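PDB 6DTU: maltose-binding protein MalE1 from Thermotoga maritima, which binds maltotetraose and probably delivers malto-oligosaccharides to a membrane transporter as a periplasmic solute-binding protein. Local coordinates for residues V60-W65 / I329-V334; A107-A112 / G262-M267; G229-K234 / D299-S304. One frame throughout, in Å; residues are numbered along the deposited sequence.

Interaction 1 (V60-W65 / I329-V334); sequences VGAHDW and IPMPNV. With GLC (alpha-D-glucopyranose), chain C.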
loop_
_atom_site.group_PDB
_atom_site.type_symbol
_atom_site.label_atom_id
_atom_site.label_comp_id
_atom_site.label_asym_id
_atom_site.label_seq_id
_atom_site.Cartn_x
_atom_site.Cartn_y
_atom_site.Cartn_z
ATOM N N VAL A 60 8.484 5.712 8.340
ATOM C CA VAL A 60 8.490 4.935 7.109
ATOM C C VAL A 60 7.042 4.692 6.715
ATOM O O VAL A 60 6.251 4.198 7.523
ATOM C CB VAL A 60 9.250 3.608 7.287
ATOM C CG1 VAL A 60 9.283 2.845 5.977
ATOM C CG2 VAL A 60 10.665 3.835 7.860
ATOM N N GLY A 61 6.693 4.995 5.474
ATOM C CA GLY A 61 5.317 4.784 5.073
ATOM C C GLY A 61 5.066 5.181 3.645
ATOM O O GLY A 61 5.987 5.261 2.837
ATOM N N ALA A 62 3.792 5.370 3.329
ATOM C CA ALA A 62 3.362 5.500 1.941
ATOM C C ALA A 62 3.298 6.945 1.476
ATOM O O ALA A 62 3.124 7.878 2.266
ATOM C CB ALA A 62 2.014 4.819 1.720
ATOM N N HIS A 63 3.437 7.118 0.160
ATOM C CA HIS A 63 3.581 8.455 -0.396
ATOM C C HIS A 63 2.289 9.258 -0.361
ATOM O O HIS A 63 2.345 10.488 -0.481
ATOM C CB HIS A 63 4.098 8.386 -1.828
ATOM C CG HIS A 63 3.042 8.027 -2.822
ATOM N ND1 HIS A 63 2.761 6.724 -3.168
ATOM C CD2 HIS A 63 2.206 8.801 -3.549
ATOM C CE1 HIS A 63 1.790 6.711 -4.066
ATOM N NE2 HIS A 63 1.444 7.958 -4.323
ATOM N N ASP A 64 1.131 8.610 -0.219
ATOM C CA ASP A 64 -0.100 9.398 -0.121
ATOM C C ASP A 64 -0.094 10.309 1.095
ATOM O O ASP A 64 -0.853 11.283 1.122
ATOM C CB ASP A 64 -1.352 8.509 -0.080
ATOM C CG ASP A 64 -1.384 7.579 1.137
ATOM O OD1 ASP A 64 -0.518 6.680 1.187
ATOM O OD2 ASP A 64 -2.269 7.747 2.008
ATOM N N TRP A 65 0.754 10.034 2.090
ATOM C CA TRP A 65 0.826 10.883 3.274
ATOM C C TRP A 65 1.488 12.227 2.997
ATOM O O TRP A 65 1.311 13.155 3.793
ATOM C CB TRP A 65 1.676 10.219 4.350
ATOM C CG TRP A 65 1.289 8.849 4.783
ATOM C CD1 TRP A 65 0.176 8.137 4.421
ATOM C CD2 TRP A 65 2.026 8.026 5.688
ATOM N NE1 TRP A 65 0.172 6.914 5.064
ATOM C CE2 TRP A 65 1.302 6.820 5.839
ATOM C CE3 TRP A 65 3.234 8.189 6.385
ATOM C CZ2 TRP A 65 1.739 5.779 6.677
ATOM C CZ3 TRP A 65 3.677 7.143 7.207
ATOM C CH2 TRP A 65 2.946 5.950 7.316
ATOM N N ILE A 329 -3.065 2.762 -10.870
ATOM C CA ILE A 329 -3.238 4.204 -10.757
ATOM C C ILE A 329 -2.508 4.659 -9.500
ATOM O O ILE A 329 -2.795 4.167 -8.411
ATOM C CB ILE A 329 -4.722 4.604 -10.675
ATOM C CG1 ILE A 329 -5.544 3.938 -11.782
ATOM C CG2 ILE A 329 -4.857 6.124 -10.729
ATOM C CD1 ILE A 329 -5.453 4.660 -13.101
ATOM N N PRO A 330 -1.532 5.566 -9.586
ATOM C CA PRO A 330 -0.836 6.000 -8.368
ATOM C C PRO A 330 -1.806 6.680 -7.403
ATOM O O PRO A 330 -2.698 7.427 -7.813
ATOM C CB PRO A 330 0.220 6.986 -8.887
ATOM C CG PRO A 330 0.410 6.604 -10.341
ATOM C CD PRO A 330 -0.965 6.183 -10.799
ATOM N N MET A 331 -1.682 6.349 -6.119
ATOM C CA MET A 331 -2.461 7.057 -5.115
ATOM C C MET A 331 -2.135 8.539 -5.205
ATOM O O MET A 331 -0.981 8.902 -5.436
ATOM C CB MET A 331 -2.116 6.591 -3.696
ATOM C CG MET A 331 -2.499 5.189 -3.351
ATOM S SD MET A 331 -2.236 4.831 -1.605
ATOM C CE MET A 331 -0.457 4.666 -1.509
ATOM N N PRO A 332 -3.120 9.419 -5.080
ATOM C CA PRO A 332 -2.801 10.843 -4.924
ATOM C C PRO A 332 -1.999 11.092 -3.662
ATOM O O PRO A 332 -2.140 10.387 -2.664
ATOM C CB PRO A 332 -4.172 11.501 -4.807
ATOM C CG PRO A 332 -5.096 10.574 -5.472
ATOM C CD PRO A 332 -4.568 9.188 -5.204
ATOM N N ASN A 333 -1.175 12.128 -3.695
ATOM C CA ASN A 333 -0.491 12.548 -2.482
ATOM C C ASN A 333 -0.966 13.907 -1.992
ATOM O O ASN A 333 -0.396 14.444 -1.043
ATOM C CB ASN A 333 1.041 12.472 -2.603
ATOM C CG ASN A 333 1.657 13.628 -3.380
ATOM O OD1 ASN A 333 0.970 14.502 -3.906
ATOM N ND2 ASN A 333 2.983 13.643 -3.435
ATOM N N VAL A 334 -2.022 14.450 -2.592
ATOM C CA VAL A 334 -2.526 15.775 -2.224
ATOM C C VAL A 334 -3.081 15.731 -0.805
ATOM O O VAL A 334 -3.467 14.650 -0.338
ATOM C CB VAL A 334 -3.543 16.265 -3.264
ATOM C CG1 VAL A 334 -2.852 16.402 -4.601
ATOM C CG2 VAL A 334 -4.748 15.326 -3.348
HETATM C C1 GLC C . -3.239 2.913 2.198
HETATM C C2 GLC C . -2.717 4.266 2.479
HETATM C C3 GLC C . -2.942 4.662 3.906
HETATM C C4 GLC C . -4.376 4.650 4.264
HETATM C C5 GLC C . -4.989 3.250 4.011
HETATM C C6 GLC C . -6.382 3.241 4.188
HETATM O O2 GLC C . -1.285 4.274 2.218
HETATM O O3 GLC C . -2.398 6.001 4.130
HETATM O O4 GLC C . -4.481 4.958 5.682
HETATM O O5 GLC C . -4.678 2.851 2.535
HETATM O O6 GLC C . -6.842 1.921 3.991
HETATM O O HOH W 1 -1.731 13.690 1.761
#
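The tight side is at His63, Asp64, Met331 and Asn333. The His63 imidazole presents its NE2 edge to the backbone of Met331. NE2 donates to Met331 O at 2.8 Å, with an N-H...O angle of 153°. The carbonyl oxygen is close to the ring plane, but the nitrogen meets it from above the carbonyl plane. ND1, on the other flank, is hydrogen-bonded to Val263 N. This is consistent with a neutral ring that carries its proton on NE2, and the two bonds fix its rotation. The Met331 side chain bends at its last torsion (chi3 -75°). Its CE methyl comes 3.4 Å from Asp64 OD1 and 4.1 Å from Ala62 CB. Trp341 of helix 341-352 touches both Asp64 and Met331.

Strands 58-62 and 329-330 both pair with strand 260-268 in one sheet of the type II periplasmic binding protein fold. The residues that follow them line the sugar pocket. Asp64 CG lies between its backbone N and carbonyl carbon (chi1 62°), and its carboxylate spans two neighbouring hydroxyls of the chain C glucose. O2 donates to Asp64 OD1 at 2.7 Å and O3 to Asp64 OD2 at 2.8 Å. Trp65 NE1 donates to the same O3 at 2.9 Å, so O3 is gripped as both donor and acceptor. One face of the Trp65 ring lies over the backbone N of Ala62.

Asn333 CA and CB also pack closely, with CB against His63 O. Its amide nitrogen turns to Ala94 O and Ser96 O. Pro332 O is buried with no hydrogen-bond partner and is met by Asp64 CA through a C-H...O contact of 3.4 Å. The loose side is at partly exposed Val334, where a water 2.6 Å from Asp64 O also reaches Val334 O and bridges the segments.

Interaction 2 (A107-A112 / G262-M267); sequences AMEAIA and GVQGFM. With GLC (alpha-D-glucopyranose), chain B.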
loop_
_atom_site.group_PDB
_atom_site.type_symbol
_atom_site.label_atom_id
_atom_site.label_comp_id
_atom_site.label_asym_id
_atom_site.label_seq_id
_atom_site.Cartn_x
_atom_site.Cartn_y
_atom_site.Cartn_z
ATOM N N ALA A 107 10.759 1.597 -2.470
ATOM C CA ALA A 107 10.069 0.623 -3.307
ATOM C C ALA A 107 8.727 1.178 -3.740
ATOM O O ALA A 107 8.149 2.042 -3.074
ATOM C CB ALA A 107 9.816 -0.690 -2.554
ATOM N N MET A 108 8.233 0.667 -4.857
ATOM C CA MET A 108 6.827 0.816 -5.210
ATOM C C MET A 108 6.126 -0.533 -5.083
ATOM O O MET A 108 6.754 -1.570 -4.840
ATOM C CB MET A 108 6.638 1.424 -6.606
ATOM C CG MET A 108 7.084 0.517 -7.713
ATOM S SD MET A 108 6.678 1.157 -9.361
ATOM C CE MET A 108 5.071 0.406 -9.641
ATOM N N GLU A 109 4.804 -0.509 -5.230
ATOM C CA GLU A 109 4.029 -1.709 -4.948
ATOM C C GLU A 109 2.630 -1.550 -5.522
ATOM O O GLU A 109 2.165 -0.434 -5.782
ATOM C CB GLU A 109 3.917 -1.943 -3.436
ATOM C CG GLU A 109 3.164 -0.800 -2.745
ATOM C CD GLU A 109 3.347 -0.766 -1.251
ATOM O OE1 GLU A 109 4.209 -1.495 -0.728
ATOM O OE2 GLU A 109 2.607 -0.006 -0.603
ATOM N N ALA A 110 1.956 -2.687 -5.700
ATOM C CA ALA A 110 0.529 -2.728 -5.989
ATOM C C ALA A 110 0.033 -4.103 -5.590
ATOM O O ALA A 110 0.781 -5.084 -5.658
ATOM C CB ALA A 110 0.257 -2.527 -7.483
ATOM N N ILE A 111 -1.233 -4.163 -5.166
ATOM C CA ILE A 111 -1.814 -5.467 -4.851
ATOM C C ILE A 111 -2.020 -6.269 -6.134
ATOM O O ILE A 111 -2.064 -5.726 -7.240
ATOM C CB ILE A 111 -3.100 -5.382 -4.007
ATOM C CG1 ILE A 111 -4.223 -4.633 -4.720
ATOM C CG2 ILE A 111 -2.806 -4.664 -2.680
ATOM C CD1 ILE A 111 -5.448 -4.366 -3.808
ATOM N N ALA A 112 -2.100 -7.588 -5.973
ATOM C CA ALA A 112 -2.197 -8.537 -7.070
ATOM C C ALA A 112 -2.879 -9.792 -6.551
ATOM O O ALA A 112 -3.191 -9.913 -5.358
ATOM C CB ALA A 112 -0.812 -8.882 -7.640
ATOM N N GLY A 262 1.439 2.373 -5.012
ATOM C CA GLY A 262 1.972 3.083 -3.861
ATOM C C GLY A 262 3.488 3.082 -3.886
ATOM O O GLY A 262 4.108 2.176 -4.436
ATOM N N VAL A 263 4.083 4.118 -3.298
ATOM C CA VAL A 263 5.531 4.186 -3.123
ATOM C C VAL A 263 5.803 4.287 -1.629
ATOM O O VAL A 263 5.139 5.059 -0.930
ATOM C CB VAL A 263 6.160 5.354 -3.913
ATOM C CG1 VAL A 263 7.666 5.271 -3.837
ATOM C CG2 VAL A 263 5.695 5.308 -5.374
ATOM N N GLN A 264 6.717 3.458 -1.128
ATOM C CA GLN A 264 7.087 3.426 0.286
ATOM C C GLN A 264 8.435 4.114 0.435
ATOM O O GLN A 264 9.301 3.979 -0.437
ATOM C CB GLN A 264 7.219 1.976 0.777
ATOM C CG GLN A 264 5.924 1.168 0.763
ATOM C CD GLN A 264 5.030 1.503 1.933
ATOM O OE1 GLN A 264 5.501 1.845 3.023
ATOM N NE2 GLN A 264 3.726 1.393 1.726
ATOM N N GLY A 265 8.598 4.885 1.510
ATOM C CA GLY A 265 9.803 5.672 1.690
ATOM C C GLY A 265 9.978 6.175 3.106
ATOM O O GLY A 265 9.148 5.958 3.990
ATOM N N PHE A 266 11.098 6.857 3.294
ATOM C CA PHE A 266 11.538 7.371 4.581
ATOM C C PHE A 266 11.323 8.879 4.604
ATOM O O PHE A 266 11.829 9.594 3.731
ATOM C CB PHE A 266 13.032 7.082 4.763
ATOM C CG PHE A 266 13.389 5.609 4.798
ATOM C CD1 PHE A 266 13.567 4.958 6.022
ATOM C CD2 PHE A 266 13.564 4.874 3.623
ATOM C CE1 PHE A 266 13.899 3.581 6.082
ATOM C CE2 PHE A 266 13.887 3.492 3.675
ATOM C CZ PHE A 266 14.055 2.854 4.907
ATOM N N MET A 267 10.620 9.361 5.629
ATOM C CA MET A 267 10.332 10.780 5.800
ATOM C C MET A 267 10.927 11.257 7.116
ATOM O O MET A 267 11.005 10.494 8.071
ATOM C CB MET A 267 8.844 11.016 5.803
ATOM C CG MET A 267 8.249 10.797 4.435
ATOM S SD MET A 267 6.497 10.417 4.474
ATOM C CE MET A 267 6.501 8.671 4.903
HETATM C C1 GLC B . -0.520 -1.638 2.570
HETATM C C2 GLC B . -0.147 -0.542 1.639
HETATM C C3 GLC B . -0.625 0.749 2.125
HETATM C C4 GLC B . -2.128 0.744 2.317
HETATM C C5 GLC B . -2.584 -0.415 3.254
HETATM C C6 GLC B . -4.005 -0.605 3.253
HETATM O O2 GLC B . 1.309 -0.483 1.614
HETATM O O3 GLC B . -0.348 1.808 1.135
HETATM O O4 GLC B . -2.551 1.987 2.978
HETATM O O5 GLC B . -1.980 -1.690 2.680
HETATM O O6 GLC B . -4.348 -1.444 4.345
#
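Glu109 OE2 is gripped by two hydrogen bonds. O2 of the chain B glucose donates to Glu109 OE2 at 2.6 Å, and Gln264 NE2 donates to the same OE2 at 2.9 Å. The two residues come from neighbouring antiparallel strands, 100-109 and 260-268, in a sheet of the type II periplasmic binding protein fold. Their side chains project from the same sheet face, toward the sugar. Glu109 is extended beyond CG, whereas Gln264 bends at chi2 (-78°) to bring its amide across. The amide and carboxylate planes are 45° apart, and NE2 meets OE2 from above the carboxylate plane. The other oxygen, OE1, forms a salt bridge with Arg301, which probably keeps the carboxylate ionised.

The backbone pairing is uneven. Gln264 N to Ala107 O is short and straight, at 2.8 Å and 166°. Gly262 N to Glu109 O is also good, at 3.0 Å. The return bonds, Ala107 N to Gln264 O and Glu109 N to Gly262 O, are weak. Between them Met108 and Val263 form a non-hydrogen-bonded pair. Their side chains project from the other face, where Met108 CB lies 4.2 Å from Val263 CG2.

Interaction 3 (G229-K234 / D299-S304); sequences GPWAIK and DPRLPS. With GLC (alpha-D-glucopyranose), chain D; GLC (alpha-D-glucopyranose), chain B.
The Arg301 guanidinium lies flat against a methylene rather than an aromatic ring. Trp231 CB sits over the centre of its face, 3.4 Å from Arg301 CZ. The indole is turned 51° from the guanidinium plane. Trp231 CG takes the crowded position between its backbone N and carbonyl carbon (chi1 54°). This swings the ring past the arginine to the sugar.

Arg301 is extended from CG to NE and is held at its edges. NE donates to Asp299 OD1 at 2.9 Å, and NH2 reaches the same oxygen at 3.2 Å. This salt bridge is side-on, with both nitrogens on one atom. Tyr106 OH holds Asp299 OD2, and Glu109 is the second acid here. The arginine sits between the two, and its charge probably keeps both ionised.

In this two-lobed binding-protein fold, residues 230-232 form a 3-10 turn between strand 223-228 and helix 233-238. Residues 299-304 run from the end of helix 289-298 into strand 302-303, in another sheet. This is consistent with a contact between the two lobes.

Arg301 NH1 donates to O3 of the chain D glucose at 2.9 Å, and Arg301 NH2 donates to its O2 at 3.1 Å. One face of the Trp231 indole carries two sugars in carbohydrate-aromatic (CH-pi type) stacking. Trp231 CZ2 lies 3.5 Å from C1 of the chain B glucose, and C4 of the chain D glucose sits over the same face. Gly229 CA packs on the opposite face.

Pro230 CG packs across the aliphatic part of Arg301, on CB and CG, at about a right angle. Pro230 O and Pro300 O, both acceptors, lie 3.1 Å apart without a hydrogen bond. A water bridges Trp231 O and Asp299 OD1.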
loop_
_atom_site.group_PDB
_atom_site.type_symbol
_atom_site.label_atom_id
_atom_site.label_comp_id
_atom_site.label_asym_id
_atom_site.label_seq_id
_atom_site.Cartn_x
_atom_site.Cartn_y
_atom_site.Cartn_z
ATOM N N GLY A 229 -0.629 -7.408 -1.345
ATOM C CA GLY A 229 0.552 -6.797 -1.905
ATOM C C GLY A 229 1.849 -7.497 -1.566
ATOM O O GLY A 229 1.902 -8.452 -0.791
ATOM N N PRO A 230 2.947 -6.983 -2.121
ATOM C CA PRO A 230 4.236 -7.671 -1.992
ATOM C C PRO A 230 4.808 -7.640 -0.585
ATOM O O PRO A 230 5.704 -8.432 -0.277
ATOM C CB PRO A 230 5.127 -6.938 -3.013
ATOM C CG PRO A 230 4.519 -5.543 -3.081
ATOM C CD PRO A 230 3.025 -5.763 -2.936
ATOM N N TRP A 231 4.332 -6.729 0.262
ATOM C CA TRP A 231 4.702 -6.718 1.668
ATOM C C TRP A 231 4.324 -8.004 2.380
ATOM O O TRP A 231 4.837 -8.259 3.468
ATOM C CB TRP A 231 3.987 -5.557 2.373
ATOM C CG TRP A 231 2.488 -5.547 2.178
ATOM C CD1 TRP A 231 1.568 -6.274 2.876
ATOM C CD2 TRP A 231 1.744 -4.786 1.212
ATOM N NE1 TRP A 231 0.306 -6.010 2.415
ATOM C CE2 TRP A 231 0.383 -5.107 1.384
ATOM C CE3 TRP A 231 2.100 -3.884 0.203
ATOM C CZ2 TRP A 231 -0.635 -4.541 0.600
ATOM C CZ3 TRP A 231 1.092 -3.318 -0.567
ATOM C CH2 TRP A 231 -0.257 -3.667 -0.378
ATOM N N ALA A 232 3.430 -8.812 1.817
ATOM C CA ALA A 232 2.945 -9.999 2.507
ATOM C C ALA A 232 3.712 -11.271 2.166
ATOM O O ALA A 232 3.564 -12.268 2.881
ATOM C CB ALA A 232 1.456 -10.190 2.211
ATOM N N ILE A 233 4.567 -11.233 1.144
ATOM C CA ILE A 233 5.103 -12.428 0.510
ATOM C C ILE A 233 6.170 -13.109 1.356
ATOM O O ILE A 233 6.226 -14.345 1.424
ATOM C CB ILE A 233 5.634 -12.033 -0.871
ATOM C CG1 ILE A 233 4.464 -11.795 -1.827
ATOM C CG2 ILE A 233 6.680 -13.025 -1.365
ATOM C CD1 ILE A 233 3.601 -12.965 -2.000
ATOM N N LYS A 234 7.065 -12.337 1.978
ATOM C CA LYS A 234 8.139 -12.962 2.745
ATOM C C LYS A 234 7.582 -13.832 3.854
ATOM O O LYS A 234 8.052 -14.949 4.076
ATOM C CB LYS A 234 9.078 -11.911 3.332
ATOM C CG LYS A 234 10.270 -12.552 4.035
ATOM C CD LYS A 234 11.248 -11.530 4.570
ATOM C CE LYS A 234 12.579 -12.176 4.961
ATOM N NZ LYS A 234 12.429 -13.284 5.948
ATOM N N ASP A 299 12.467 -6.970 2.920
ATOM C CA ASP A 299 11.092 -6.499 2.740
ATOM C C ASP A 299 10.863 -6.388 1.238
ATOM O O ASP A 299 10.893 -5.283 0.675
ATOM C CB ASP A 299 10.918 -5.137 3.433
ATOM C CG ASP A 299 9.553 -4.523 3.234
ATOM O OD1 ASP A 299 8.636 -5.216 2.757
ATOM O OD2 ASP A 299 9.394 -3.323 3.576
ATOM N N PRO A 300 10.632 -7.501 0.554
ATOM C CA PRO A 300 10.694 -7.500 -0.922
ATOM C C PRO A 300 9.457 -6.928 -1.601
ATOM O O PRO A 300 8.388 -7.552 -1.631
ATOM C CB PRO A 300 10.921 -8.978 -1.270
ATOM C CG PRO A 300 10.306 -9.727 -0.144
ATOM C CD PRO A 300 10.539 -8.884 1.092
ATOM N N ARG A 301 9.621 -5.738 -2.185
ATOM C CA ARG A 301 8.595 -5.102 -3.016
ATOM C C ARG A 301 9.194 -4.814 -4.401
ATOM O O ARG A 301 9.879 -5.689 -4.948
ATOM C CB ARG A 301 8.013 -3.869 -2.298
ATOM C CG ARG A 301 7.611 -4.214 -0.864
ATOM C CD ARG A 301 6.971 -3.076 -0.096
ATOM N NE ARG A 301 6.970 -3.348 1.348
ATOM C CZ ARG A 301 6.106 -2.849 2.226
ATOM N NH1 ARG A 301 5.090 -2.055 1.839
ATOM N NH2 ARG A 301 6.277 -3.151 3.515
ATOM N N LEU A 302 8.983 -3.618 -4.978
ATOM C CA LEU A 302 9.543 -3.289 -6.293
ATOM C C LEU A 302 10.542 -2.144 -6.111
ATOM O O LEU A 302 10.129 -0.980 -6.030
ATOM C CB LEU A 302 8.427 -2.892 -7.277
ATOM C CG LEU A 302 7.318 -3.929 -7.525
ATOM C CD1 LEU A 302 6.210 -3.401 -8.421
ATOM C CD2 LEU A 302 7.869 -5.198 -8.104
ATOM N N PRO A 303 11.858 -2.408 -6.059
ATOM C CA PRO A 303 12.812 -1.358 -5.646
ATOM C C PRO A 303 12.757 -0.079 -6.469
ATOM O O PRO A 303 12.640 -0.113 -7.691
ATOM C CB PRO A 303 14.174 -2.054 -5.747
ATOM C CG PRO A 303 13.836 -3.511 -5.430
ATOM C CD PRO A 303 12.489 -3.740 -6.098
ATOM N N SER A 304 12.834 1.059 -5.769
ATOM C CA SER A 304 12.826 2.378 -6.400
ATOM C C SER A 304 14.195 2.863 -6.832
ATOM O O SER A 304 14.274 3.789 -7.647
ATOM C CB SER A 304 12.158 3.420 -5.501
ATOM O OG SER A 304 10.779 3.138 -5.351
HETATM C C1 GLC D . 2.337 -3.704 6.438
HETATM C C2 GLC D . 2.972 -3.046 5.278
HETATM C C3 GLC D . 2.140 -1.957 4.737
HETATM C C4 GLC D . 0.786 -2.448 4.359
HETATM C C5 GLC D . 0.066 -3.038 5.601
HETATM C C6 GLC D . -1.130 -3.701 5.303
HETATM O O1 GLC D . 2.247 -2.811 7.502
HETATM O O2 GLC D . 4.264 -2.532 5.735
HETATM O O3 GLC D . 2.854 -1.428 3.561
HETATM O O4 GLC D . -0.007 -1.349 3.837
HETATM O O5 GLC D . 0.997 -4.151 6.108
HETATM O O6 GLC D . -1.767 -4.069 6.531
HETATM C C1 GLC B . -0.520 -1.638 2.570
HETATM C C2 GLC B . -0.147 -0.542 1.639
HETATM C C3 GLC B . -0.625 0.749 2.125
HETATM C C4 GLC B . -2.128 0.744 2.317
HETATM C C5 GLC B . -2.584 -0.415 3.254
HETATM C C6 GLC B . -4.005 -0.605 3.253
HETATM O O2 GLC B . 1.309 -0.483 1.614
HETATM O O3 GLC B . -0.348 1.808 1.135
HETATM O O4 GLC B . -2.551 1.987 2.978
HETATM O O5 GLC B . -1.980 -1.690 2.680
HETATM O O6 GLC B . -4.348 -1.444 4.345
HETATM O O HOH W 2 7.886 -7.721 3.714
#

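In the fold
All three contacts reach one mixed sheet and line the same glycan pocket. Interaction 2 lies between the others: its centre is about 8 Å from each of theirs, while the centres of interactions 1 and 3 are about 16 Å apart and the two do not touch. Strand 260-268 joins interaction 2 to both strands of interaction 1. Strand 100-109 joins it to strand 302-303 of interaction 3. Along the chain, interactions 2 and 3 are both nested inside the loop closed by residues 60-65 and 329-334, and their own segments alternate. Distant parts of the sequence thus meet along the bound maltotetraose: interaction 1 at the chain C glucose, interaction 2 at chain B, interaction 3 at chains B and D.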